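Local coordinates for ATP-dependent Clp protease adapter protein CLPS1, chloroplastic (Arabidopsis thaliana, PDB 7D34), which serves as a small chloroplast adapter that modulates CLPC chaperone activity and probably selects substrates, in the N-degron pathway, for the plastid Clp protease, at residues Val7-Asp12 against Gln41-Asn46; Tyr19-Leu24 against Asp34-Ile39. All blocks are in the same frame, centred on the assembly; numbering follows the deposited sequence.

Contact 1: Val7-Asp12 against Gln41-Asn46. With PHE (phenylalanine), chain D.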
ATOM      1  N   VAL A   7      -8.448   4.148  -2.273  1.00 26.95           N
ATOM      2  CA  VAL A   7      -8.405   3.671  -3.652  1.00 26.95           C
ATOM      3  C   VAL A   7      -7.210   2.729  -3.760  1.00 26.44           C
ATOM      4  O   VAL A   7      -6.062   3.131  -3.524  1.00 26.61           O
ATOM      5  CB  VAL A   7      -8.307   4.828  -4.663  1.00 30.46           C
ATOM      6  CG1 VAL A   7      -8.394   4.307  -6.102  1.00 29.74           C
ATOM      7  CG2 VAL A   7      -9.407   5.877  -4.433  1.00 31.48           C
ATOM      8  N   ILE A   8      -7.490   1.482  -4.105  1.00 21.51           N
ATOM      9  CA  ILE A   8      -6.496   0.420  -4.169  1.00 27.54           C
ATOM     10  C   ILE A   8      -6.176   0.076  -5.615  1.00 28.11           C
ATOM     11  O   ILE A   8      -7.064  -0.016  -6.468  1.00 32.00           O
ATOM     12  CB  ILE A   8      -6.990  -0.827  -3.408  1.00 28.87           C
ATOM     13  CG1 ILE A   8      -7.344  -0.490  -1.954  1.00 26.27           C
ATOM     14  CG2 ILE A   8      -5.933  -1.898  -3.454  1.00 28.70           C
ATOM     15  CD1 ILE A   8      -6.180  -0.147  -1.072  1.00 27.62           C
ATOM     16  N   LEU A   9      -4.883  -0.131  -5.876  1.00 24.04           N
ATOM     17  CA  LEU A   9      -4.360  -0.617  -7.148  1.00 23.84           C
ATOM     18  C   LEU A   9      -3.882  -2.046  -6.921  1.00 26.38           C
ATOM     19  O   LEU A   9      -3.065  -2.300  -6.029  1.00 29.81           O
ATOM     20  CB  LEU A   9      -3.224   0.279  -7.652  1.00 24.22           C
ATOM     21  CG  LEU A   9      -2.510  -0.273  -8.892  1.00 25.84           C
ATOM     22  CD1 LEU A   9      -3.448  -0.378 -10.097  1.00 25.73           C
ATOM     23  CD2 LEU A   9      -1.276   0.532  -9.226  1.00 26.70           C
ATOM     24  N   HIS A  10      -4.435  -2.984  -7.684  1.00 28.60           N
ATOM     25  CA  HIS A  10      -4.026  -4.379  -7.626  1.00 25.31           C
ATOM     26  C   HIS A  10      -3.092  -4.730  -8.782  1.00 26.81           C
ATOM     27  O   HIS A  10      -3.232  -4.224  -9.900  1.00 24.55           O
ATOM     28  CB  HIS A  10      -5.258  -5.282  -7.667  1.00 24.74           C
ATOM     29  CG  HIS A  10      -6.207  -5.092  -6.522  1.00 28.62           C
ATOM     30  ND1 HIS A  10      -6.222  -5.929  -5.428  1.00 27.36           N
ATOM     31  CD2 HIS A  10      -7.182  -4.175  -6.309  1.00 29.23           C
ATOM     32  CE1 HIS A  10      -7.167  -5.539  -4.591  1.00 27.27           C
ATOM     33  NE2 HIS A  10      -7.758  -4.470  -5.097  1.00 30.94           N
ATOM     34  N   ASN A  11      -2.130  -5.607  -8.499  1.00 26.49           N
ATOM     35  CA  ASN A  11      -1.277  -6.137  -9.552  1.00 26.53           C
ATOM     36  C   ASN A  11      -2.094  -6.943 -10.561  1.00 25.30           C
ATOM     37  O   ASN A  11      -3.083  -7.600 -10.213  1.00 26.43           O
ATOM     38  CB  ASN A  11      -0.160  -6.980  -8.951  1.00 28.20           C
ATOM     39  CG  ASN A  11       0.942  -7.253  -9.942  1.00 30.11           C
ATOM     40  OD1 ASN A  11       1.481  -6.344 -10.561  1.00 35.27           O
ATOM     41  ND2 ASN A  11       1.302  -8.509 -10.079  1.00 30.62           N
ATOM     42  N   ASP A  12      -1.688  -6.859 -11.826  1.00 30.83           N
ATOM     43  CA  ASP A  12      -2.241  -7.653 -12.914  1.00 32.42           C
ATOM     44  C   ASP A  12      -1.069  -8.073 -13.797  1.00 32.09           C
ATOM     45  O   ASP A  12       0.013  -7.482 -13.734  1.00 32.21           O
ATOM     46  CB  ASP A  12      -3.318  -6.877 -13.690  1.00 32.28           C
ATOM     47  CG  ASP A  12      -2.749  -5.804 -14.563  1.00 27.23           C
ATOM     48  OD1 ASP A  12      -2.057  -6.138 -15.533  1.00 34.49           O
ATOM     49  OD2 ASP A  12      -2.983  -4.604 -14.281  1.00 27.80           O
ATOM     50  N   GLN A  41       5.395   0.078  -8.204  1.00 27.77           N
ATOM     51  CA  GLN A  41       6.366  -0.818  -7.573  1.00 28.13           C
ATOM     52  C   GLN A  41       5.714  -1.617  -6.441  1.00 29.68           C
ATOM     53  O   GLN A  41       5.824  -2.849  -6.382  1.00 26.04           O
ATOM     54  CB  GLN A  41       7.554   0.005  -7.061  1.00 27.75           C
ATOM     55  CG  GLN A  41       8.677   0.191  -8.107  1.00 29.27           C
ATOM     56  CD  GLN A  41       9.623   1.300  -7.759  1.00 35.28           C
ATOM     57  OE1 GLN A  41       9.543   1.865  -6.681  1.00 40.18           O
ATOM     58  NE2 GLN A  41      10.521   1.635  -8.683  1.00 37.09           N
ATOM     59  N   GLU A  42       4.950  -0.934  -5.586  1.00 28.96           N
ATOM     60  CA  GLU A  42       4.373  -1.569  -4.407  1.00 32.23           C
ATOM     61  C   GLU A  42       3.305  -2.587  -4.775  1.00 31.93           C
ATOM     62  O   GLU A  42       3.208  -3.639  -4.147  1.00 28.13           O
ATOM     63  CB  GLU A  42       3.769  -0.497  -3.507  1.00 30.97           C
ATOM     64  CG  GLU A  42       4.817   0.213  -2.673  1.00 35.14           C
ATOM     65  CD  GLU A  42       5.758  -0.778  -1.930  1.00 43.67           C
ATOM     66  OE1 GLU A  42       5.342  -1.358  -0.897  1.00 45.21           O
ATOM     67  OE2 GLU A  42       6.923  -0.954  -2.369  1.00 44.92           O
ATOM     68  N   ALA A  43       2.462  -2.284  -5.758  1.00 28.73           N
ATOM     69  CA  ALA A  43       1.466  -3.259  -6.200  1.00 20.89           C
ATOM     70  C   ALA A  43       2.135  -4.467  -6.834  1.00 25.97           C
ATOM     71  O   ALA A  43       1.694  -5.602  -6.646  1.00 27.03           O
ATOM     72  CB  ALA A  43       0.487  -2.608  -7.177  1.00 21.43           C
ATOM     73  N   HIS A  44       3.204  -4.233  -7.591  1.00 22.18           N
ATOM     74  CA  HIS A  44       3.923  -5.323  -8.246  1.00 27.65           C
ATOM     75  C   HIS A  44       4.559  -6.270  -7.234  1.00 35.40           C
ATOM     76  O   HIS A  44       4.523  -7.493  -7.409  1.00 31.65           O
ATOM     77  CB  HIS A  44       5.004  -4.739  -9.171  1.00 29.27           C
ATOM     78  CG  HIS A  44       5.868  -5.771  -9.822  1.00 33.17           C
ATOM     79  ND1 HIS A  44       5.467  -6.491 -10.926  1.00 33.48           N
ATOM     80  CD2 HIS A  44       7.108  -6.215  -9.518  1.00 33.47           C
ATOM     81  CE1 HIS A  44       6.421  -7.331 -11.279  1.00 36.59           C
ATOM     82  NE2 HIS A  44       7.430  -7.182 -10.440  1.00 34.94           N
ATOM     83  N   ILE A  45       5.138  -5.726  -6.170  1.00 37.20           N
ATOM     84  CA  ILE A  45       5.829  -6.536  -5.171  1.00 36.52           C
ATOM     85  C   ILE A  45       4.860  -7.147  -4.169  1.00 37.36           C
ATOM     86  O   ILE A  45       5.023  -8.300  -3.765  1.00 38.42           O
ATOM     87  CB  ILE A  45       6.905  -5.691  -4.458  1.00 37.87           C
ATOM     88  CG1 ILE A  45       8.105  -5.454  -5.385  1.00 39.72           C
ATOM     89  CG2 ILE A  45       7.324  -6.354  -3.147  1.00 39.72           C
ATOM     90  CD1 ILE A  45       8.886  -6.681  -5.671  1.00 45.84           C
ATOM     91  N   ASN A  46       3.842  -6.399  -3.749  1.00 40.14           N
ATOM     92  CA  ASN A  46       2.971  -6.820  -2.662  1.00 38.27           C
ATOM     93  C   ASN A  46       1.606  -7.308  -3.131  1.00 37.58           C
ATOM     94  O   ASN A  46       0.835  -7.816  -2.313  1.00 35.60           O
ATOM     95  CB  ASN A  46       2.764  -5.648  -1.691  1.00 39.96           C
ATOM     96  CG  ASN A  46       3.933  -5.429  -0.747  1.00 44.99           C
ATOM     97  OD1 ASN A  46       4.007  -6.047   0.320  1.00 46.83           O
ATOM     98  ND2 ASN A  46       4.873  -4.565  -1.149  1.00 47.02           N
TER
HETATM   99  N   PHE D 202       2.912  -6.744 -12.807  1.00 44.22           N
HETATM  100  CA  PHE D 202       2.988  -5.957 -14.073  1.00 41.16           C
HETATM  101  C   PHE D 202       4.130  -6.460 -14.962  1.00 38.68           C
HETATM  102  O   PHE D 202       5.127  -6.998 -14.462  1.00 42.17           O
HETATM  103  CB  PHE D 202       3.166  -4.465 -13.757  1.00 35.59           C
HETATM  104  CG  PHE D 202       2.142  -3.914 -12.786  1.00 31.36           C
HETATM  105  CD1 PHE D 202       0.782  -3.997 -13.063  1.00 34.15           C
HETATM  106  CD2 PHE D 202       2.538  -3.307 -11.601  1.00 27.09           C
HETATM  107  CE1 PHE D 202      -0.165  -3.487 -12.169  1.00 32.55           C
HETATM  108  CE2 PHE D 202       1.600  -2.794 -10.709  1.00 23.32           C
HETATM  109  CZ  PHE D 202       0.246  -2.883 -10.996  1.00 25.39           C
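Asn11 and His44 face a common point, the amino group of the bound phenylalanine, from the end of strand 5-10 and from helix 33-46. Asn11 extends with CG anti to the backbone N (chi1 -165°), which lays its CB against the carbonyl of Ala43, 3.3 Å from Ala43 O. Its OD1 stands over the ligand ring, 3.4 Å from PHE CG on the face opposite Val20 CG2, and accepts a hydrogen bond from PHE N at 2.7 Å. His44 also has CG anti to its N; its CB lies against the ligand ring, while ND1 accepts a hydrogen bond from PHE N at 3.2 Å, in the imidazole plane and at its edge. The carbonyl Asp12 O accepts the third bond, 3.1 Å from PHE N, and the carboxylate of Asp12 is held by Asn15 ND2 and Phe14 N. Deeper in, the methyl of Ala43 points at the strand, CB 4.1 Å from Leu9 CD2, and this CB lies 3.7 Å from PHE CE2. No hydrogen bond joins strand to helix; the ligand bridges them. Three acceptors would suit an ammonium-type nitrogen, consistent with recognition of a free alpha-amino group on a bulky hydrophobic first residue, as in other ClpS proteins.

Contact 2: Tyr19-Leu24 against Asp34-Ile39. With PHE (phenylalanine), chain D.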
ATOM      1  N   TYR A  19       3.122   1.793 -18.517  1.00 26.85           N
ATOM      2  CA  TYR A  19       1.712   2.133 -18.721  1.00 27.38           C
ATOM      3  C   TYR A  19       0.996   2.375 -17.397  1.00 24.12           C
ATOM      4  O   TYR A  19       0.229   3.336 -17.268  1.00 20.42           O
ATOM      5  CB  TYR A  19       0.970   1.029 -19.489  1.00 22.68           C
ATOM      6  CG  TYR A  19      -0.483   1.368 -19.770  1.00 27.93           C
ATOM      7  CD1 TYR A  19      -0.806   2.391 -20.642  1.00 31.03           C
ATOM      8  CD2 TYR A  19      -1.520   0.689 -19.129  1.00 26.67           C
ATOM      9  CE1 TYR A  19      -2.119   2.706 -20.888  1.00 30.29           C
ATOM     10  CE2 TYR A  19      -2.807   0.995 -19.355  1.00 26.76           C
ATOM     11  CZ  TYR A  19      -3.123   1.997 -20.239  1.00 30.64           C
ATOM     12  OH  TYR A  19      -4.453   2.266 -20.429  1.00 30.39           O
ATOM     13  N   VAL A  20       1.200   1.484 -16.416  1.00 24.64           N
ATOM     14  CA  VAL A  20       0.614   1.670 -15.087  1.00 22.57           C
ATOM     15  C   VAL A  20       0.937   3.066 -14.568  1.00 22.70           C
ATOM     16  O   VAL A  20       0.057   3.788 -14.075  1.00 27.49           O
ATOM     17  CB  VAL A  20       1.105   0.580 -14.113  1.00 28.84           C
ATOM     18  CG1 VAL A  20       0.581   0.848 -12.722  1.00 28.55           C
ATOM     19  CG2 VAL A  20       0.707  -0.833 -14.528  1.00 30.94           C
ATOM     20  N   VAL A  21       2.207   3.476 -14.684  1.00 24.75           N
ATOM     21  CA  VAL A  21       2.614   4.797 -14.210  1.00 24.20           C
ATOM     22  C   VAL A  21       1.887   5.898 -14.964  1.00 25.94           C
ATOM     23  O   VAL A  21       1.450   6.890 -14.366  1.00 25.71           O
ATOM     24  CB  VAL A  21       4.137   4.947 -14.347  1.00 21.18           C
ATOM     25  CG1 VAL A  21       4.626   6.311 -13.942  1.00 25.90           C
ATOM     26  CG2 VAL A  21       4.773   3.949 -13.427  1.00 21.03           C
ATOM     27  N   GLN A  22       1.783   5.773 -16.291  1.00 24.26           N
ATOM     28  CA  GLN A  22       1.116   6.817 -17.072  1.00 22.82           C
ATOM     29  C   GLN A  22      -0.351   6.965 -16.688  1.00 22.54           C
ATOM     30  O   GLN A  22      -0.866   8.086 -16.595  1.00 26.46           O
ATOM     31  CB  GLN A  22       1.266   6.546 -18.566  1.00 25.10           C
ATOM     32  CG  GLN A  22       2.699   6.605 -19.032  1.00 29.93           C
ATOM     33  CD  GLN A  22       2.917   6.063 -20.432  1.00 29.37           C
ATOM     34  OE1 GLN A  22       2.052   5.417 -21.008  1.00 33.05           O
ATOM     35  NE2 GLN A  22       4.084   6.354 -20.996  1.00 31.72           N
ATOM     36  N   VAL A  23      -1.052   5.845 -16.509  1.00 23.82           N
ATOM     37  CA  VAL A  23      -2.461   5.907 -16.117  1.00 22.95           C
ATOM     38  C   VAL A  23      -2.605   6.611 -14.769  1.00 24.43           C
ATOM     39  O   VAL A  23      -3.473   7.477 -14.584  1.00 24.32           O
ATOM     40  CB  VAL A  23      -3.065   4.496 -16.066  1.00 20.41           C
ATOM     41  CG1 VAL A  23      -4.490   4.551 -15.524  1.00 25.73           C
ATOM     42  CG2 VAL A  23      -3.073   3.847 -17.434  1.00 25.61           C
ATOM     43  N   LEU A  24      -1.780   6.229 -13.791  1.00 25.05           N
ATOM     44  CA  LEU A  24      -1.881   6.878 -12.490  1.00 20.62           C
ATOM     45  C   LEU A  24      -1.738   8.384 -12.635  1.00 24.60           C
ATOM     46  O   LEU A  24      -2.491   9.157 -12.035  1.00 25.47           O
ATOM     47  CB  LEU A  24      -0.825   6.357 -11.526  1.00 23.36           C
ATOM     48  CG  LEU A  24      -1.059   4.921 -11.042  1.00 24.64           C
ATOM     49  CD1 LEU A  24       0.160   4.305 -10.359  1.00 28.84           C
ATOM     50  CD2 LEU A  24      -2.308   4.881 -10.146  1.00 24.84           C
ATOM     51  N   ASP A  34       7.083  10.465  -9.380  1.00 25.45           N
ATOM     52  CA  ASP A  34       7.748   9.801  -8.260  1.00 28.59           C
ATOM     53  C   ASP A  34       6.768   8.942  -7.460  1.00 27.88           C
ATOM     54  O   ASP A  34       7.065   7.783  -7.131  1.00 30.93           O
ATOM     55  CB  ASP A  34       8.412  10.867  -7.375  1.00 27.12           C
ATOM     56  CG  ASP A  34       9.148  11.926  -8.191  1.00 28.81           C
ATOM     57  OD1 ASP A  34      10.349  11.723  -8.467  1.00 29.07           O
ATOM     58  OD2 ASP A  34       8.522  12.932  -8.583  1.00 31.51           O
ATOM     59  N   ASN A  35       5.612   9.515  -7.104  1.00 25.15           N
ATOM     60  CA  ASN A  35       4.585   8.773  -6.382  1.00 26.83           C
ATOM     61  C   ASN A  35       4.054   7.634  -7.237  1.00 26.10           C
ATOM     62  O   ASN A  35       3.837   6.531  -6.731  1.00 25.49           O
ATOM     63  CB  ASN A  35       3.459   9.715  -5.952  1.00 29.27           C
ATOM     64  CG  ASN A  35       2.522   9.071  -4.979  1.00 34.25           C
ATOM     65  OD1 ASN A  35       2.905   8.096  -4.337  1.00 34.79           O
ATOM     66  ND2 ASN A  35       1.291   9.614  -4.838  1.00 33.73           N
ATOM     67  N   ALA A  36       3.878   7.870  -8.548  1.00 23.45           N
ATOM     68  CA  ALA A  36       3.295   6.848  -9.424  1.00 22.22           C
ATOM     69  C   ALA A  36       4.173   5.611  -9.529  1.00 19.40           C
ATOM     70  O   ALA A  36       3.674   4.475  -9.550  1.00 20.83           O
ATOM     71  CB  ALA A  36       3.097   7.394 -10.840  1.00 21.33           C
ATOM     72  N   VAL A  37       5.479   5.818  -9.667  1.00 22.16           N
ATOM     73  CA  VAL A  37       6.373   4.679  -9.773  1.00 24.84           C
ATOM     74  C   VAL A  37       6.366   3.908  -8.469  1.00 25.28           C
ATOM     75  O   VAL A  37       6.472   2.680  -8.473  1.00 21.23           O
ATOM     76  CB  VAL A  37       7.807   5.105 -10.148  1.00 26.84           C
ATOM     77  CG1 VAL A  37       7.866   5.536 -11.624  1.00 34.14           C
ATOM     78  CG2 VAL A  37       8.371   6.167  -9.167  1.00 32.28           C
ATOM     79  N   ASN A  38       6.268   4.614  -7.322  1.00 28.12           N
ATOM     80  CA  ASN A  38       6.204   3.932  -6.025  1.00 28.08           C
ATOM     81  C   ASN A  38       4.984   3.035  -5.941  1.00 26.34           C
ATOM     82  O   ASN A  38       5.078   1.879  -5.514  1.00 26.82           O
ATOM     83  CB  ASN A  38       6.171   4.916  -4.837  1.00 30.22           C
ATOM     84  CG  ASN A  38       7.555   5.428  -4.459  1.00 29.93           C
ATOM     85  OD1 ASN A  38       8.488   5.246  -5.231  1.00 32.05           O
ATOM     86  ND2 ASN A  38       7.700   6.064  -3.281  1.00 38.68           N
ATOM     87  N   ILE A  39       3.824   3.575  -6.317  1.00 25.22           N
ATOM     88  CA  ILE A  39       2.575   2.825  -6.271  1.00 23.86           C
ATOM     89  C   ILE A  39       2.670   1.606  -7.179  1.00 26.68           C
ATOM     90  O   ILE A  39       2.341   0.489  -6.786  1.00 21.48           O
ATOM     91  CB  ILE A  39       1.387   3.740  -6.643  1.00 28.99           C
ATOM     92  CG1 ILE A  39       1.284   4.913  -5.658  1.00 27.36           C
ATOM     93  CG2 ILE A  39       0.048   2.984  -6.604  1.00 25.55           C
ATOM     94  CD1 ILE A  39       0.239   5.997  -5.959  1.00 28.05           C
TER
HETATM   95  N   PHE D 202       2.912  -6.744 -12.807  1.00 44.22           N
HETATM   96  CA  PHE D 202       2.988  -5.957 -14.073  1.00 41.16           C
HETATM   97  C   PHE D 202       4.130  -6.460 -14.962  1.00 38.68           C
HETATM   98  O   PHE D 202       5.127  -6.998 -14.462  1.00 42.17           O
HETATM   99  CB  PHE D 202       3.166  -4.465 -13.757  1.00 35.59           C
HETATM  100  CG  PHE D 202       2.142  -3.914 -12.786  1.00 31.36           C
HETATM  101  CD1 PHE D 202       0.782  -3.997 -13.063  1.00 34.15           C
HETATM  102  CD2 PHE D 202       2.538  -3.307 -11.601  1.00 27.09           C
HETATM  103  CE1 PHE D 202      -0.165  -3.487 -12.169  1.00 32.55           C
HETATM  104  CE2 PHE D 202       1.600  -2.794 -10.709  1.00 23.32           C
HETATM  105  CZ  PHE D 202       0.246  -2.883 -10.996  1.00 25.39           C
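Val21 takes the rotamer with CG1 anti to the backbone N (chi1 177°) and CG2 anti to the carbonyl carbon, so that CG1 meets Ala36 and CG2 meets Val37, while Leu24, one turn on, has CG anti to its carbonyl carbon (chi1 -71°) and an extended chi2 that carries CD1 across the interface. Together they supply the apolar side chains that this segment presents to helix 33-46 in the helical layer of the ClpS alpha/beta fold, where the short segments cross steeply, 130° between their N-to-C directions, with segment axes 8.7 Å apart at closest approach. The small Ala36 lies where the backbones come closest, its CA 5.3 Å from Val21 CA; its CB meets Val21 CG1 at 3.6 Å and Leu24 CB at 4.1 Å. Val21 CG2 lies 3.9 Å from Val37 CG1, the two valines crossing obliquely, although the CB of Val37 is directed away from helix 17-27. An alanine here removes both Val21 methyls and their contacts with Ala36 CB and Val37 CG1, and would probably loosen the more exposed side of the helix pair. Inward, Leu24 and Ile39 pack against Val51 of strand 48-54, which ties the pair to the sheet. No hydrogen bond crosses between the segments, so the contact rests on apolar side-chain packing. Val20 belongs to the phenylalanine pocket instead: CG2 comes down on one face of the ring, 3.5 Å from PHE CD1. At the inner end, Leu24 CD1 lies 3.6 Å from Ala36 O and 4.0 Å from Ile39 CB.

Overall arrangement
Both contacts use helix 33-46, contact 1 its C-terminal part against strand 5-10 and contact 2 an earlier part against helix 17-27. Contact 2 is nested within the chain loop that contact 1 closes, and their centres lie 10 Å apart. Contact 2 is buried and its contacting side chains are all apolar, whereas contact 1 is only partly buried and grades from apolar packing to a polar site at the end of the strand. Leu9 joins them, its CD2 3.8 Å from Ile39 CG2. The bound phenylalanine draws on both kinds of chemistry: a polar grip at the strand end from contact 1, and an apolar covering of one ring face from the helix layer of contact 2.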